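Local coordinates for putative Phosphoglycerate mutase (Plasmodium falciparum, PDB 3EOZ), which probably acts as a serine/threonine protein phosphatase of the PGAM5 type, this chain being the histidine phosphatase domain of a longer protein, at residues 131-134 with 135-139; 155-158 with 159-162. All blocks are in the same frame, centred on the assembly; numbering follows the deposited sequence.

Contact 1. Residues 131-134 with 135-139. With PO4 (phosphate ion), chain D.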
# COMPACT_ATOMS: atom_id res chain seq x y z
N ILE B 131 18.66 16.51 2.83
CA ILE B 131 17.28 16.07 2.92
C ILE B 131 16.81 15.97 4.39
O ILE B 131 15.65 16.34 4.73
CB ILE B 131 17.05 14.76 2.12
CG1 ILE B 131 15.55 14.52 1.88
CG2 ILE B 131 17.67 13.56 2.82
CD1 ILE B 131 14.89 15.58 1.02
N ASN B 132 17.71 15.52 5.27
CA ASN B 132 17.43 15.51 6.70
C ASN B 132 17.17 16.91 7.26
O ASN B 132 16.29 17.09 8.10
CB ASN B 132 18.57 14.89 7.50
CG ASN B 132 18.21 14.75 8.97
OD1 ASN B 132 17.51 13.81 9.35
ND2 ASN B 132 18.67 15.68 9.80
N LYS B 133 17.97 17.87 6.81
CA LYS B 133 17.82 19.26 7.17
C LYS B 133 16.47 19.81 6.70
O LYS B 133 15.81 20.50 7.45
CB LYS B 133 18.99 20.08 6.60
CG LYS B 133 18.96 21.58 6.96
CD LYS B 133 18.80 21.81 8.45
CE LYS B 133 18.96 23.29 8.85
NZ LYS B 133 17.79 24.11 8.48
N ALA B 134 16.06 19.49 5.48
CA ALA B 134 14.76 19.91 4.98
C ALA B 134 13.63 19.26 5.77
O ALA B 134 12.62 19.91 6.09
CB ALA B 134 14.61 19.57 3.50
N TYR B 135 13.79 17.97 6.08
CA TYR B 135 12.77 17.24 6.82
C TYR B 135 12.50 17.92 8.15
O TYR B 135 11.36 18.14 8.52
CB TYR B 135 13.20 15.78 7.06
CG TYR B 135 12.19 15.00 7.86
CD1 TYR B 135 10.96 14.66 7.30
CD2 TYR B 135 12.43 14.66 9.18
CE1 TYR B 135 10.01 13.96 8.04
CE2 TYR B 135 11.49 13.96 9.94
CZ TYR B 135 10.28 13.62 9.36
OH TYR B 135 9.34 12.94 10.09
N GLU B 136 13.56 18.27 8.86
CA GLU B 136 13.43 19.00 10.13
C GLU B 136 12.88 20.41 9.96
O GLU B 136 12.11 20.87 10.81
CB GLU B 136 14.77 19.08 10.83
CG GLU B 136 15.31 17.70 11.20
CD GLU B 136 16.59 17.75 11.99
OE1 GLU B 136 17.21 18.83 12.08
OE2 GLU B 136 16.97 16.69 12.54
N THR B 137 13.28 21.09 8.90
CA THR B 137 12.78 22.41 8.65
C THR B 137 11.26 22.35 8.53
O THR B 137 10.56 23.06 9.24
CB THR B 137 13.34 23.01 7.37
OG1 THR B 137 14.75 23.16 7.49
CG2 THR B 137 12.65 24.38 7.05
N TYR B 138 10.76 21.46 7.68
CA TYR B 138 9.36 21.49 7.32
C TYR B 138 8.51 20.64 8.25
O TYR B 138 7.31 20.89 8.38
CB TYR B 138 9.20 21.12 5.85
CG TYR B 138 9.99 22.06 4.95
CD1 TYR B 138 9.58 23.38 4.77
CD2 TYR B 138 11.15 21.65 4.32
CE1 TYR B 138 10.30 24.27 3.96
CE2 TYR B 138 11.88 22.51 3.52
CZ TYR B 138 11.45 23.83 3.33
OH TYR B 138 12.17 24.70 2.54
N PHE B 139 9.12 19.66 8.93
CA PHE B 139 8.33 18.83 9.86
C PHE B 139 8.52 19.13 11.35
O PHE B 139 7.59 18.93 12.11
CB PHE B 139 8.53 17.34 9.58
CG PHE B 139 7.85 16.87 8.34
CD1 PHE B 139 6.66 16.16 8.41
CD2 PHE B 139 8.38 17.16 7.10
CE1 PHE B 139 6.00 15.74 7.25
CE2 PHE B 139 7.74 16.74 5.94
CZ PHE B 139 6.55 16.02 6.01
P PO4 D . 11.24 10.98 12.85
O1 PO4 D . 10.94 9.82 13.77
O2 PO4 D . 9.96 11.75 12.56
O3 PO4 D . 12.23 11.90 13.53
O4 PO4 D . 11.91 10.44 11.60
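Lys133 O is gripped twice by a single residue, Thr137, one helical turn further on. The backbone N of Thr137 gives it the usual helix bond, while Thr137 OG1 adds a second at 2.9 Å from Lys133 O, standing 36° above the carbonyl plane on the face opposite to the N-H. Thr137 can do this because OG1 lies beside its own backbone N (chi1 -63°), folded back against the preceding turn. The same hydroxyl is approached by the ammonium group of Lys133, whose chain bends twice to bring NZ within 3.3 Å of Thr137 OG1, a weak bond.

One step round the helix, a second i to i+4 pair is looser. Asn132 ND2 donates weakly to Glu136 OE2 at 3.4 Å, with amide and carboxylate planes turned 64° apart; the other end of that amide, OD1, is held by Arg165. The ring of Tyr135 leads away from residues 131-134, and its OH donates to a phosphate oxygen, O2, at 2.8 Å, with O2 at the edge of the ring, near its plane; Arg165 NE also bonds the ion. Tyr138 bonds through OH to Asp99 and meets Tyr73 edge-to-face. Such i to i+4 pairs mark the last turns of helix 114-139 in the histidine phosphatase alpha/beta fold, which rest on helix 156-166 through Ile131 and Tyr135, and on strand 22-28 through Phe139, which touches Ile24 and Leu26.

Contact 2. Residues 155-158 with 159-162. With PO4 (phosphate ion), chain E.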
# COMPACT_ATOMS: atom_id res chain seq x y z
N HIS B 155 9.74 17.45 -5.25
CA HIS B 155 9.99 16.33 -6.14
C HIS B 155 9.43 15.07 -5.47
O HIS B 155 9.37 14.98 -4.23
CB HIS B 155 11.49 16.18 -6.38
CG HIS B 155 11.83 15.21 -7.46
ND1 HIS B 155 11.70 13.84 -7.32
CD2 HIS B 155 12.31 15.41 -8.71
CE1 HIS B 155 12.08 13.24 -8.43
NE2 HIS B 155 12.45 14.17 -9.30
N GLY B 156 9.02 14.12 -6.30
CA GLY B 156 8.46 12.86 -5.81
C GLY B 156 9.38 12.10 -4.89
O GLY B 156 8.91 11.51 -3.91
N ASN B 157 10.69 12.12 -5.17
CA ASN B 157 11.65 11.45 -4.30
C ASN B 157 11.73 12.14 -2.94
O ASN B 157 12.05 11.52 -1.93
CB ASN B 157 13.04 11.40 -4.96
CG ASN B 157 13.09 10.51 -6.20
OD1 ASN B 157 12.20 9.69 -6.43
ND2 ASN B 157 14.13 10.67 -7.00
N VAL B 158 11.44 13.44 -2.93
CA VAL B 158 11.46 14.19 -1.69
C VAL B 158 10.19 13.89 -0.88
O VAL B 158 10.29 13.50 0.29
CB VAL B 158 11.64 15.71 -1.94
CG1 VAL B 158 11.18 16.56 -0.69
CG2 VAL B 158 13.09 15.97 -2.33
N ILE B 159 9.02 14.02 -1.52
CA ILE B 159 7.75 13.61 -0.90
C ILE B 159 7.80 12.18 -0.32
O ILE B 159 7.23 11.90 0.75
CB ILE B 159 6.55 13.67 -1.89
CG1 ILE B 159 6.29 15.11 -2.30
CG2 ILE B 159 5.30 13.14 -1.21
CD1 ILE B 159 4.89 15.42 -2.88
N ARG B 160 8.47 11.30 -1.05
CA ARG B 160 8.60 9.91 -0.64
C ARG B 160 9.40 9.79 0.63
O ARG B 160 8.96 9.12 1.57
CB ARG B 160 9.28 9.09 -1.74
CG ARG B 160 9.26 7.61 -1.47
CD ARG B 160 9.56 6.79 -2.69
NE ARG B 160 10.93 7.02 -3.15
CZ ARG B 160 11.27 7.32 -4.40
NH1 ARG B 160 10.35 7.44 -5.37
NH2 ARG B 160 12.56 7.50 -4.69
N TYR B 161 10.57 10.42 0.66
CA TYR B 161 11.41 10.43 1.86
C TYR B 161 10.63 11.02 3.04
O TYR B 161 10.50 10.38 4.06
CB TYR B 161 12.71 11.23 1.62
CG TYR B 161 13.60 11.38 2.84
CD1 TYR B 161 13.35 12.36 3.79
CD2 TYR B 161 14.72 10.56 3.03
CE1 TYR B 161 14.17 12.50 4.91
CE2 TYR B 161 15.54 10.69 4.15
CZ TYR B 161 15.26 11.67 5.08
OH TYR B 161 16.05 11.82 6.20
N PHE B 162 10.07 12.21 2.88
CA PHE B 162 9.28 12.83 3.94
C PHE B 162 8.21 11.92 4.51
O PHE B 162 8.09 11.77 5.72
CB PHE B 162 8.60 14.14 3.46
CG PHE B 162 9.55 15.30 3.22
CD1 PHE B 162 10.88 15.27 3.67
CD2 PHE B 162 9.11 16.43 2.56
CE1 PHE B 162 11.73 16.35 3.45
CE2 PHE B 162 9.96 17.52 2.34
CZ PHE B 162 11.27 17.48 2.79
P PO4 E . 8.77 15.05 -10.07
O1 PO4 E . 8.02 15.27 -8.77
O2 PO4 E . 8.53 13.63 -10.51
O3 PO4 E . 8.30 16.04 -11.12
O4 PO4 E . 10.24 15.27 -9.91
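Val158 and Phe162 pack one turn apart on the first turns of helix 156-166, which follows strand 148-154 in the alpha/beta fold of the histidine phosphatase superfamily. They run side by side, pointing the same way, and CG1 of Val158 comes over one face of the Phe162 ring in a CH-pi contact, 3.8 Å from the centroid and 27° off the normal. The branch is delivered by chi1 of 161°, which sets CG1 opposite the backbone N and thus forward along the helix. Helix 114-139 closes this flank: Ile131 touches Val158, and Tyr135 and Phe139 meet Phe162, the latter edge-to-face. Beneath, Ile159 and Phe162 both rest on Cys154 of the preceding strand.

Arg160 and Asn157, by contrast, make the looser, partly exposed side. Their side chains also lie alongside each other, but the amide and guanidinium planes are well turned from each other, and the bond from Arg160 NH2 to Asn157 OD1, though 2.8 Å long, is strongly bent and weak. It is also doubtful, since Asn157 was modelled in two conformers and the bond belongs to one. The chain of Arg160 bends at chi3 to bring its guanidinium back over Asn157 CA. Near this edge Arg176 of the second subunit approaches Arg160, and Ser178 of that subunit packs on Tyr161.

At the helix start Gly156 N donates to O1 of a phosphate ion, probably from the crystallisation liquor, at 2.9 Å; the helix N terminus would be expected to attract such an anion. Its fit over the His155 ring is doubtful, being too close in the model. His155 is itself the N-cap, its ND1 accepting from Asn157 N at 2.9 Å, with that nitrogen only 2° out of the imidazole plane.

In the fold
From the N terminus the chain lays down strand 22-28 and the first alternating helices and strands before reaching contact 1, at the end of helix 114-139. Strand 148-154 then passes through the sheet, beside strand 22-28, and leads straight into contact 2 at the start of helix 156-166. Neither contact closes a long loop: each joins successive turns of one helix, and the two follow in series without nesting or crossing. Their centres lie 12 Å apart, yet the helices meet directly, with Ile131 CG1 and Tyr161 CD1 3.6 Å apart. Both contacts also reach strand 22-28, tying this helix pair to the sheet.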